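Long-range contacts in leucine aminopeptidase (PDB 7D1B), which probably acts as a zinc-dependent glutaminyl cyclase of the M28 peptidase family, closing N-terminal glutamine of peptides to pyroglutamate: residues Leu125-His130 with Asn328-Trp333; Val230-Phe235 with Val298-Phe303; Glu245-Arg250 with Asp282-His287; Arg275-Ala280 with Asp302-His307. All coordinates share one frame; numbering follows the deposited sequence.

Contact 1: Leu125-His130 with Asn328-Trp333; sequences LIVCSH and NVLLGW
Ile126 O, a buried carbonyl oxygen, meets the edge of the Trp333 indole in plane, 3.7 Å from Trp333 CH2, and accepts a backbone hydrogen bond from Val230 of the neighbouring strand. The strand-to-strand bond satisfies this oxygen, while the ring carbons only pack against it. Above the indole comes Leu125. Its CD1 stands 3.6 Å from the centroid of the six-membered ring and only 7° off the normal, a CH-pi contact, and its CD2 lies 3.7 Å from Trp333 CZ2, so both methyls of the fork rest on the tryptophan. The two side chains meet tip to tip; chi1 of Trp333 sets CG anti to the backbone N (172°), and from there the indole extends to the strand. One helical turn earlier the same gap is filled by leucine and valine: Leu330 CD1 touches Val127 CG1 at 4.0 Å, and Val127 CG2 borders the indole near CZ3. Branched aliphatics suit the strand because they fill a buried layer without polar demands. Leu255 and Leu259 of helix 253-266 also touch Trp333. With axes 10.7 Å apart and nearly antiparallel (162°), helix segment 328-333 covers strand 125-130 as helices flank the central mixed sheet in the alpha/beta fold of M28 zinc peptidases.

Contact 2: Val230-Phe235 with Val298-Phe303; sequences VLLDLF and VDVIDF
Two parallel strands at the edge of the central alpha/beta sheet make this contact, and beyond their ends the chains turn into loops beside the zinc site. Leu231 sits between two rungs: its N donates to Val298 O (2.8 Å), and its O receives Val300 N (2.8 Å). Asp233 N then reaches Val300 O at 3.0 Å, and past the strands Asp302 N bonds to Leu234 O at 2.9 Å. Val230, Leu232, Val298 and Val300 share one face; Val230 packs on helices 253-266 and 320-336, Val298 on 253-266, Leu232 on 320-336 and 153-167. Beta-branched and leucine side chains fill this buried layer; Val230 CG1 meets Val300 CG2 at 3.6 Å. The opposite face is of another kind. Asp299 lies alongside Leu231, pointing the same way, with OD1 3.5 Å from Leu231 CD2, and CB of Asp233 also packs against that oxygen. Asp233 and Asp299 both bring a carboxyl oxygen close to Asp285, a cluster consistent with the carboxylic-acid hydrogen-bond network linked to glutaminyl cyclase activity in M28 enzymes; Asp233 also neighbours the zinc ligand Asp155. Where the chain bends through the left-handed backbone of Leu234 (phi and psi both 53°), the side chain of Leu234 runs beside Ile301 and Phe303, and Leu234 CD1 meets the edge of the Phe303 ring in plane, 3.8 Å from Phe303 CD1.

Contact 3: Glu245-Arg250 with Asp282-His287; sequences EGYSLR and DVLDDH
Glu245 makes most of the hydrogen bonds, accepting five with its two carboxylate oxygens. OE1 takes His287 NE2 (2.8 Å), Ser248 N and, on its anti lone pair, Ser248 OG (2.7 Å). OE2 takes Val283 N at 2.9 Å and Tyr247 N, from opposite faces of the carboxylate plane. The side chain is bent at chi2 (76°); its carboxylate caps its own helix and also binds the loop. An alanine here would probably leave Val283 N, His287 NE2 and the two helix amides without their acceptor, freeing the imidazole to turn.

The ionic part lies nearer solvent. Arg250 grips Asp282 OD2 end-on with both terminal nitrogens, NH2 at 3.0 Å and NH1 at 3.3 Å, the guanidinium and carboxylate planes 53° apart; Asp282 OD1 has its own salt bridge, to Arg275.

Packing fills the rest. Tyr247 CE2 touches Asp282 CB and Leu284 CD2, both at 3.7 Å. Gly246 suits its place because its CA lies 3.1 Å from Asp282 OD1, where a CB would clash. The whole is a glutamate N-cap of helix 246-251, shared with the loop that brings Asp285 close to Asp233 and Asp299.

Contact 4: Arg275-Ala280 with Asp302-His307; sequences RGFDRA and DFDYKH
Phe303 lays its CB over the face of the Phe277 ring, 4.0 Å from the centroid, while its own backbone N stands 3.4 Å above the same ring toward the rim. Phe303 belongs to a type I beta turn, Asp302 to Tyr305, reinforced by an Asx turn in which Asp302 OD1 accepts from Asp304 N; Asp302 OD2 is hydrogen-bonded to the backbone N of Arg241 and to His237 NE2. The phenyl ring of Phe303 is covered in turn by the aliphatic part of Arg279, whose CD sits over its centre at 3.9 Å, and Ala280 CB meets its edge in plane, 3.8 Å from CE2. A long arginine fits here because its methylenes serve as the lid and its charged end travels on to polar atoms. The guanidinium is turned 69° from the ring and too distant for more than a weak cation-pi attraction.

Asp304 supplies the polar link. Each oxygen uses its syn lone pair on one amide, OD2 on Asp278 N (2.9 Å) and OD1 on Arg279 N (2.9 Å), so a single carboxylate holds two successive peptides. An asparagine in its place would turn an NH2 toward one of these amides and would probably leave that N-H without its acceptor. The turn lies in the loop that runs on to the zinc ligand His309. Arg279 bends at chi3 (-106°), and its NH2 donates to two carbonyls of the turn in the guanidinium plane, to Phe303 O at 2.7 Å and, almost straight (172°), to Tyr305 O at 2.9 Å.

Contacts 1 and 2 are buried and share the central sheet, since strands 123-130 and 225-232 are neighbours: Trp333 of contact 1 packs on Val230 of contact 2. Contact 1 is almost wholly apolar packing between helix and sheet, whereas contact 2 is backbone pairing with an apolar face and an acidic one. Contacts 3 and 4 are partly exposed loop contacts with more charged chemistry, carboxylates holding backbone amides and arginines gripping acids or carbonyls. They are joined by the Arg275 to Asp282 salt bridge. Asp285 couples contact 3 to the aspartates of contact 2, and contact 4 continues contact 2 through its shared residues Asp302 and Phe303.

Contact 1: Leu125-His130 with Asn328-Trp333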
# COMPACT_ATOMS: atom_id res chain seq x y z
N LEU A 125 -3.72 13.78 -1.75
CA LEU A 125 -3.01 12.77 -0.98
C LEU A 125 -3.09 11.44 -1.70
O LEU A 125 -4.05 11.16 -2.41
CB LEU A 125 -3.61 12.62 0.41
CG LEU A 125 -3.59 13.84 1.33
CD1 LEU A 125 -4.20 13.47 2.67
CD2 LEU A 125 -2.19 14.40 1.51
N ILE A 126 -2.11 10.59 -1.42
CA ILE A 126 -2.08 9.22 -1.90
C ILE A 126 -2.17 8.26 -0.72
O ILE A 126 -1.46 8.42 0.27
CB ILE A 126 -0.77 8.96 -2.68
CG1 ILE A 126 -0.74 9.78 -3.97
CG2 ILE A 126 -0.58 7.46 -2.92
CD1 ILE A 126 0.64 9.91 -4.55
N VAL A 127 -3.01 7.24 -0.86
CA VAL A 127 -2.94 6.03 -0.05
C VAL A 127 -2.53 4.94 -1.02
O VAL A 127 -3.18 4.77 -2.06
CB VAL A 127 -4.30 5.69 0.59
CG1 VAL A 127 -4.21 4.36 1.33
CG2 VAL A 127 -4.77 6.82 1.51
N CYS A 128 -1.43 4.23 -0.73
CA CYS A 128 -0.88 3.33 -1.73
C CYS A 128 -0.47 2.00 -1.12
O CYS A 128 -0.32 1.85 0.10
CB CYS A 128 0.24 4.00 -2.55
SG CYS A 128 1.67 4.54 -1.62
N SER A 129 -0.26 1.03 -2.01
CA SER A 129 0.13 -0.33 -1.65
C SER A 129 0.61 -0.97 -2.94
O SER A 129 0.13 -0.61 -4.01
CB SER A 129 -1.10 -1.10 -1.16
OG SER A 129 -0.80 -2.43 -0.81
N HIS A 130 1.51 -1.96 -2.84
CA HIS A 130 1.70 -2.80 -4.01
C HIS A 130 0.57 -3.82 -4.09
O HIS A 130 -0.15 -4.04 -3.11
CB HIS A 130 3.11 -3.43 -4.07
CG HIS A 130 3.29 -4.70 -3.29
ND1 HIS A 130 3.46 -5.93 -3.89
CD2 HIS A 130 3.42 -4.92 -1.96
CE1 HIS A 130 3.66 -6.85 -2.97
NE2 HIS A 130 3.64 -6.27 -1.78
N ASN A 328 -8.87 3.96 10.08
CA ASN A 328 -9.31 5.17 10.77
C ASN A 328 -8.19 6.19 10.87
O ASN A 328 -8.45 7.38 10.79
CB ASN A 328 -9.89 4.82 12.11
CG ASN A 328 -11.36 4.43 12.00
OD1 ASN A 328 -12.13 5.07 11.27
ND2 ASN A 328 -11.76 3.45 12.76
N VAL A 329 -6.94 5.74 11.03
CA VAL A 329 -5.83 6.69 11.02
C VAL A 329 -5.72 7.37 9.67
O VAL A 329 -5.56 8.60 9.58
CB VAL A 329 -4.52 6.00 11.45
CG1 VAL A 329 -3.33 6.92 11.23
CG2 VAL A 329 -4.64 5.57 12.90
N LEU A 330 -5.82 6.60 8.58
CA LEU A 330 -5.77 7.20 7.25
C LEU A 330 -6.90 8.20 7.05
O LEU A 330 -6.68 9.30 6.53
CB LEU A 330 -5.86 6.12 6.18
CG LEU A 330 -4.68 5.17 6.09
CD1 LEU A 330 -5.03 4.00 5.18
CD2 LEU A 330 -3.45 5.91 5.56
N LEU A 331 -8.13 7.83 7.46
CA LEU A 331 -9.25 8.76 7.27
C LEU A 331 -9.09 10.00 8.13
O LEU A 331 -9.47 11.11 7.71
CB LEU A 331 -10.57 8.06 7.55
CG LEU A 331 -10.96 6.98 6.55
CD1 LEU A 331 -12.27 6.35 6.98
CD2 LEU A 331 -11.05 7.55 5.14
N GLY A 332 -8.52 9.86 9.34
CA GLY A 332 -8.30 11.05 10.16
C GLY A 332 -7.27 11.97 9.54
O GLY A 332 -7.46 13.19 9.49
N TRP A 333 -6.17 11.39 9.04
CA TRP A 333 -5.15 12.15 8.33
C TRP A 333 -5.76 12.93 7.17
O TRP A 333 -5.48 14.12 6.98
CB TRP A 333 -4.08 11.16 7.85
CG TRP A 333 -3.04 11.72 6.92
CD1 TRP A 333 -2.19 12.77 7.15
CD2 TRP A 333 -2.72 11.22 5.61
NE1 TRP A 333 -1.37 12.96 6.05
CE2 TRP A 333 -1.67 12.01 5.10
CE3 TRP A 333 -3.24 10.18 4.82
CZ2 TRP A 333 -1.10 11.78 3.85
CZ3 TRP A 333 -2.68 9.95 3.56
CH2 TRP A 333 -1.62 10.76 3.09

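Contact 2: Val230-Phe235 with Val298-Phe303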
# COMPACT_ATOMS: atom_id res chain seq x y z
N VAL A 230 0.87 7.89 1.93
CA VAL A 230 1.05 6.82 2.91
C VAL A 230 1.03 5.50 2.17
O VAL A 230 0.05 5.18 1.49
CB VAL A 230 -0.01 6.86 4.02
CG1 VAL A 230 0.15 5.63 4.90
CG2 VAL A 230 0.12 8.13 4.84
N LEU A 231 2.12 4.75 2.31
CA LEU A 231 2.25 3.39 1.80
C LEU A 231 1.90 2.42 2.91
O LEU A 231 2.38 2.56 4.04
CB LEU A 231 3.69 3.16 1.33
CG LEU A 231 4.02 1.73 0.94
CD1 LEU A 231 3.24 1.30 -0.31
CD2 LEU A 231 5.51 1.57 0.72
N LEU A 232 1.05 1.46 2.60
CA LEU A 232 0.68 0.40 3.54
C LEU A 232 1.43 -0.86 3.16
O LEU A 232 1.29 -1.33 2.03
CB LEU A 232 -0.81 0.12 3.37
CG LEU A 232 -1.73 1.31 3.68
CD1 LEU A 232 -3.16 0.96 3.25
CD2 LEU A 232 -1.65 1.70 5.15
N ASP A 233 2.21 -1.43 4.09
CA ASP A 233 2.93 -2.66 3.77
C ASP A 233 3.17 -3.44 5.07
O ASP A 233 3.69 -2.87 6.03
CB ASP A 233 4.28 -2.30 3.15
CG ASP A 233 4.91 -3.45 2.36
OD1 ASP A 233 4.28 -4.54 2.23
OD2 ASP A 233 6.05 -3.29 1.83
N LEU A 234 2.82 -4.72 5.12
CA LEU A 234 3.10 -5.56 6.29
C LEU A 234 2.56 -4.91 7.56
O LEU A 234 3.27 -4.75 8.56
CB LEU A 234 4.58 -5.89 6.43
CG LEU A 234 5.33 -6.36 5.20
CD1 LEU A 234 6.79 -6.54 5.55
CD2 LEU A 234 4.76 -7.63 4.65
N PHE A 235 1.26 -4.56 7.54
CA PHE A 235 0.70 -3.68 8.56
C PHE A 235 -0.52 -4.26 9.26
O PHE A 235 -1.00 -3.62 10.19
CB PHE A 235 0.27 -2.33 7.94
CG PHE A 235 -0.93 -2.45 7.06
CD1 PHE A 235 -0.80 -2.80 5.73
CD2 PHE A 235 -2.21 -2.25 7.57
CE1 PHE A 235 -1.92 -3.00 4.92
CE2 PHE A 235 -3.33 -2.43 6.76
CZ PHE A 235 -3.18 -2.79 5.44
N VAL A 298 5.38 8.18 3.63
CA VAL A 298 5.64 7.38 4.83
C VAL A 298 5.23 5.94 4.57
O VAL A 298 4.15 5.68 4.05
CB VAL A 298 4.86 7.96 6.03
CG1 VAL A 298 4.89 7.01 7.22
CG2 VAL A 298 5.38 9.33 6.36
N ASP A 299 6.08 5.02 5.02
CA ASP A 299 5.79 3.59 4.99
C ASP A 299 5.21 3.18 6.34
O ASP A 299 5.89 3.30 7.37
CB ASP A 299 7.07 2.81 4.68
CG ASP A 299 6.83 1.40 4.21
OD1 ASP A 299 5.67 0.93 4.15
OD2 ASP A 299 7.86 0.75 3.87
N VAL A 300 3.96 2.75 6.34
CA VAL A 300 3.27 2.23 7.51
C VAL A 300 3.47 0.72 7.44
O VAL A 300 2.83 0.03 6.63
CB VAL A 300 1.80 2.66 7.52
CG1 VAL A 300 1.03 1.92 8.61
CG2 VAL A 300 1.73 4.16 7.73
N ILE A 301 4.38 0.21 8.28
CA ILE A 301 4.95 -1.12 8.11
C ILE A 301 5.40 -1.64 9.47
O ILE A 301 5.89 -0.88 10.31
CB ILE A 301 6.14 -1.07 7.11
CG1 ILE A 301 6.78 -2.45 6.89
CG2 ILE A 301 7.20 -0.03 7.54
CD1 ILE A 301 7.71 -2.50 5.68
N ASP A 302 5.29 -2.95 9.66
CA ASP A 302 6.01 -3.65 10.72
C ASP A 302 6.91 -4.66 10.01
O ASP A 302 6.47 -5.76 9.65
CB ASP A 302 5.07 -4.34 11.70
CG ASP A 302 5.80 -5.14 12.75
OD1 ASP A 302 7.06 -5.15 12.76
OD2 ASP A 302 5.08 -5.76 13.59
N PHE A 303 8.18 -4.29 9.84
CA PHE A 303 9.06 -5.14 9.05
C PHE A 303 9.47 -6.39 9.80
O PHE A 303 10.13 -7.25 9.21
CB PHE A 303 10.27 -4.31 8.58
CG PHE A 303 11.04 -4.91 7.41
CD1 PHE A 303 10.43 -5.67 6.40
CD2 PHE A 303 12.40 -4.69 7.32
CE1 PHE A 303 11.18 -6.18 5.34
CE2 PHE A 303 13.15 -5.20 6.26
CZ PHE A 303 12.53 -5.94 5.28

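Contact 3: Glu245-Arg250 with Asp282-His287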
# COMPACT_ATOMS: atom_id res chain seq x y z
N GLU A 245 10.48 4.17 10.35
CA GLU A 245 11.73 3.84 9.66
C GLU A 245 12.32 5.06 8.99
O GLU A 245 11.65 6.08 8.82
CB GLU A 245 11.72 2.61 8.74
CG GLU A 245 10.91 2.71 7.44
CD GLU A 245 11.57 3.55 6.34
OE1 GLU A 245 10.87 4.41 5.78
OE2 GLU A 245 12.78 3.38 6.06
N GLY A 246 13.60 4.94 8.67
CA GLY A 246 14.40 6.12 8.42
C GLY A 246 14.03 6.88 7.17
O GLY A 246 14.08 8.11 7.15
N TYR A 247 13.71 6.18 6.07
CA TYR A 247 13.39 6.95 4.87
C TYR A 247 12.13 7.78 5.07
O TYR A 247 12.05 8.92 4.60
CB TYR A 247 13.26 6.04 3.66
CG TYR A 247 14.57 5.42 3.25
CD1 TYR A 247 15.57 6.19 2.66
CD2 TYR A 247 14.81 4.07 3.44
CE1 TYR A 247 16.78 5.61 2.27
CE2 TYR A 247 16.00 3.48 3.05
CZ TYR A 247 16.99 4.26 2.48
OH TYR A 247 18.18 3.69 2.10
N SER A 248 11.16 7.23 5.80
CA SER A 248 9.92 7.94 6.13
C SER A 248 10.21 9.13 7.02
O SER A 248 9.70 10.23 6.79
CB SER A 248 8.99 6.99 6.86
OG SER A 248 8.62 5.89 6.04
N LEU A 249 11.02 8.92 8.07
CA LEU A 249 11.37 10.01 8.97
C LEU A 249 12.08 11.13 8.22
O LEU A 249 11.79 12.32 8.43
CB LEU A 249 12.26 9.51 10.10
CG LEU A 249 11.55 8.71 11.18
CD1 LEU A 249 12.57 7.98 12.04
CD2 LEU A 249 10.64 9.59 12.02
N ARG A 250 13.04 10.79 7.36
CA ARG A 250 13.81 11.82 6.69
C ARG A 250 13.00 12.52 5.61
O ARG A 250 13.14 13.73 5.41
CB ARG A 250 15.09 11.22 6.11
CG ARG A 250 16.07 10.81 7.22
CD ARG A 250 17.41 10.35 6.67
NE ARG A 250 17.29 9.16 5.82
CZ ARG A 250 17.35 7.91 6.27
NH1 ARG A 250 17.55 7.66 7.57
NH2 ARG A 250 17.23 6.90 5.42
N ASP A 282 16.16 0.99 8.31
CA ASP A 282 15.67 1.68 7.13
C ASP A 282 15.21 0.63 6.14
O ASP A 282 15.88 -0.39 5.94
CB ASP A 282 16.80 2.51 6.50
CG ASP A 282 17.18 3.73 7.35
OD1 ASP A 282 16.60 3.96 8.43
OD2 ASP A 282 18.08 4.47 6.91
N VAL A 283 14.07 0.88 5.51
CA VAL A 283 13.40 -0.12 4.68
C VAL A 283 13.19 0.47 3.30
O VAL A 283 12.45 1.45 3.15
CB VAL A 283 12.06 -0.56 5.30
CG1 VAL A 283 11.44 -1.67 4.44
CG2 VAL A 283 12.23 -1.02 6.75
N LEU A 284 13.83 -0.11 2.29
CA LEU A 284 13.51 0.25 0.91
C LEU A 284 12.12 -0.27 0.58
O LEU A 284 11.79 -1.43 0.86
CB LEU A 284 14.54 -0.36 -0.03
CG LEU A 284 15.96 0.17 0.13
CD1 LEU A 284 16.90 -0.64 -0.74
CD2 LEU A 284 16.01 1.66 -0.22
N ASP A 285 11.29 0.57 -0.03
CA ASP A 285 9.93 0.17 -0.32
C ASP A 285 9.39 1.12 -1.40
O ASP A 285 10.12 1.96 -1.94
CB ASP A 285 9.10 0.17 0.96
CG ASP A 285 7.99 -0.85 0.96
OD1 ASP A 285 7.61 -1.36 -0.11
OD2 ASP A 285 7.47 -1.15 2.07
N ASP A 286 8.11 0.97 -1.72
CA ASP A 286 7.50 1.78 -2.77
C ASP A 286 7.46 3.26 -2.45
O ASP A 286 7.21 4.06 -3.37
CB ASP A 286 6.08 1.26 -3.07
CG ASP A 286 6.07 0.03 -3.97
OD1 ASP A 286 6.80 0.00 -4.98
OD2 ASP A 286 5.26 -0.88 -3.69
N HIS A 287 7.68 3.67 -1.19
CA HIS A 287 7.65 5.09 -0.86
C HIS A 287 8.94 5.82 -1.25
O HIS A 287 8.95 7.05 -1.28
CB HIS A 287 7.37 5.29 0.63
CG HIS A 287 8.44 4.75 1.52
ND1 HIS A 287 9.03 3.51 1.33
CD2 HIS A 287 9.02 5.29 2.62
CE1 HIS A 287 9.93 3.33 2.29
NE2 HIS A 287 9.93 4.38 3.09

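Contact 4: Arg275-Ala280 with Asp302-His307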
# COMPACT_ATOMS: atom_id res chain seq x y z
N ARG A 275 11.99 3.86 16.89
CA ARG A 275 12.76 3.86 15.65
C ARG A 275 13.07 2.44 15.21
O ARG A 275 13.70 1.68 15.94
CB ARG A 275 14.09 4.57 15.93
CG ARG A 275 14.99 4.65 14.77
CD ARG A 275 14.51 5.69 13.82
NE ARG A 275 15.51 5.87 12.78
CZ ARG A 275 15.63 5.06 11.74
NH1 ARG A 275 14.77 4.05 11.58
NH2 ARG A 275 16.62 5.26 10.86
N GLY A 276 12.69 2.10 13.98
CA GLY A 276 13.23 0.92 13.34
C GLY A 276 12.62 -0.40 13.78
O GLY A 276 11.68 -0.47 14.58
N PHE A 277 13.21 -1.48 13.24
CA PHE A 277 12.76 -2.86 13.38
C PHE A 277 13.97 -3.73 13.64
O PHE A 277 15.11 -3.34 13.35
CB PHE A 277 12.05 -3.33 12.11
CG PHE A 277 10.93 -2.40 11.71
CD1 PHE A 277 9.70 -2.47 12.36
CD2 PHE A 277 11.14 -1.40 10.77
CE1 PHE A 277 8.70 -1.58 12.06
CE2 PHE A 277 10.11 -0.52 10.46
CZ PHE A 277 8.90 -0.61 11.11
N ASP A 278 13.74 -4.93 14.17
CA ASP A 278 14.85 -5.88 14.30
C ASP A 278 15.44 -6.21 12.93
O ASP A 278 16.66 -6.36 12.80
CB ASP A 278 14.38 -7.16 14.98
CG ASP A 278 14.09 -6.97 16.45
OD1 ASP A 278 14.54 -5.96 17.03
OD2 ASP A 278 13.42 -7.86 17.03
N ARG A 279 14.58 -6.34 11.92
CA ARG A 279 15.06 -6.78 10.61
C ARG A 279 15.85 -5.69 9.90
O ARG A 279 16.76 -5.99 9.12
CB ARG A 279 13.85 -7.24 9.79
CG ARG A 279 14.07 -8.19 8.63
CD ARG A 279 12.71 -8.76 8.17
NE ARG A 279 12.49 -10.15 8.58
CZ ARG A 279 11.32 -10.69 8.94
NH1 ARG A 279 11.27 -11.98 9.24
NH2 ARG A 279 10.22 -9.96 9.04
N ALA A 280 15.55 -4.42 10.18
CA ALA A 280 16.21 -3.30 9.52
C ALA A 280 15.74 -2.01 10.16
O ALA A 280 14.60 -1.90 10.61
CB ALA A 280 15.88 -3.25 8.02
N ASP A 302 5.29 -2.95 9.66
CA ASP A 302 6.01 -3.65 10.72
C ASP A 302 6.91 -4.66 10.01
O ASP A 302 6.47 -5.76 9.65
CB ASP A 302 5.07 -4.34 11.70
CG ASP A 302 5.80 -5.14 12.75
OD1 ASP A 302 7.06 -5.15 12.76
OD2 ASP A 302 5.08 -5.76 13.59
N PHE A 303 8.18 -4.29 9.84
CA PHE A 303 9.06 -5.14 9.05
C PHE A 303 9.47 -6.39 9.80
O PHE A 303 10.13 -7.25 9.21
CB PHE A 303 10.27 -4.31 8.58
CG PHE A 303 11.04 -4.91 7.41
CD1 PHE A 303 10.43 -5.67 6.40
CD2 PHE A 303 12.40 -4.69 7.32
CE1 PHE A 303 11.18 -6.18 5.34
CE2 PHE A 303 13.15 -5.20 6.26
CZ PHE A 303 12.53 -5.94 5.28
N ASP A 304 9.09 -6.53 11.07
CA ASP A 304 9.32 -7.76 11.81
C ASP A 304 8.18 -8.76 11.70
O ASP A 304 8.21 -9.80 12.38
CB ASP A 304 9.65 -7.45 13.27
CG ASP A 304 10.95 -6.70 13.42
OD1 ASP A 304 11.91 -7.02 12.68
OD2 ASP A 304 11.01 -5.78 14.27
N TYR A 305 7.21 -8.52 10.82
CA TYR A 305 6.14 -9.48 10.59
C TYR A 305 6.72 -10.89 10.46
O TYR A 305 7.59 -11.15 9.63
CB TYR A 305 5.44 -9.12 9.29
CG TYR A 305 4.37 -10.09 8.84
CD1 TYR A 305 3.41 -10.56 9.73
CD2 TYR A 305 4.32 -10.51 7.51
CE1 TYR A 305 2.40 -11.43 9.29
CE2 TYR A 305 3.32 -11.37 7.08
CZ TYR A 305 2.36 -11.82 7.96
OH TYR A 305 1.34 -12.65 7.55
N LYS A 306 6.21 -11.80 11.29
CA LYS A 306 6.87 -13.09 11.43
C LYS A 306 6.65 -14.01 10.24
O LYS A 306 7.40 -14.97 10.09
CB LYS A 306 6.47 -13.80 12.72
CG LYS A 306 5.06 -14.25 12.79
CD LYS A 306 4.76 -14.93 14.12
CE LYS A 306 4.86 -13.93 15.27
NZ LYS A 306 4.32 -14.51 16.54
N HIS A 307 5.63 -13.77 9.41
CA HIS A 307 5.36 -14.63 8.27
C HIS A 307 5.83 -14.03 6.95
O HIS A 307 5.42 -14.49 5.87
CB HIS A 307 3.89 -15.04 8.24
CG HIS A 307 3.49 -15.72 9.49
ND1 HIS A 307 3.82 -17.04 9.75
CD2 HIS A 307 2.89 -15.25 10.61
CE1 HIS A 307 3.39 -17.36 10.96
NE2 HIS A 307 2.83 -16.29 11.50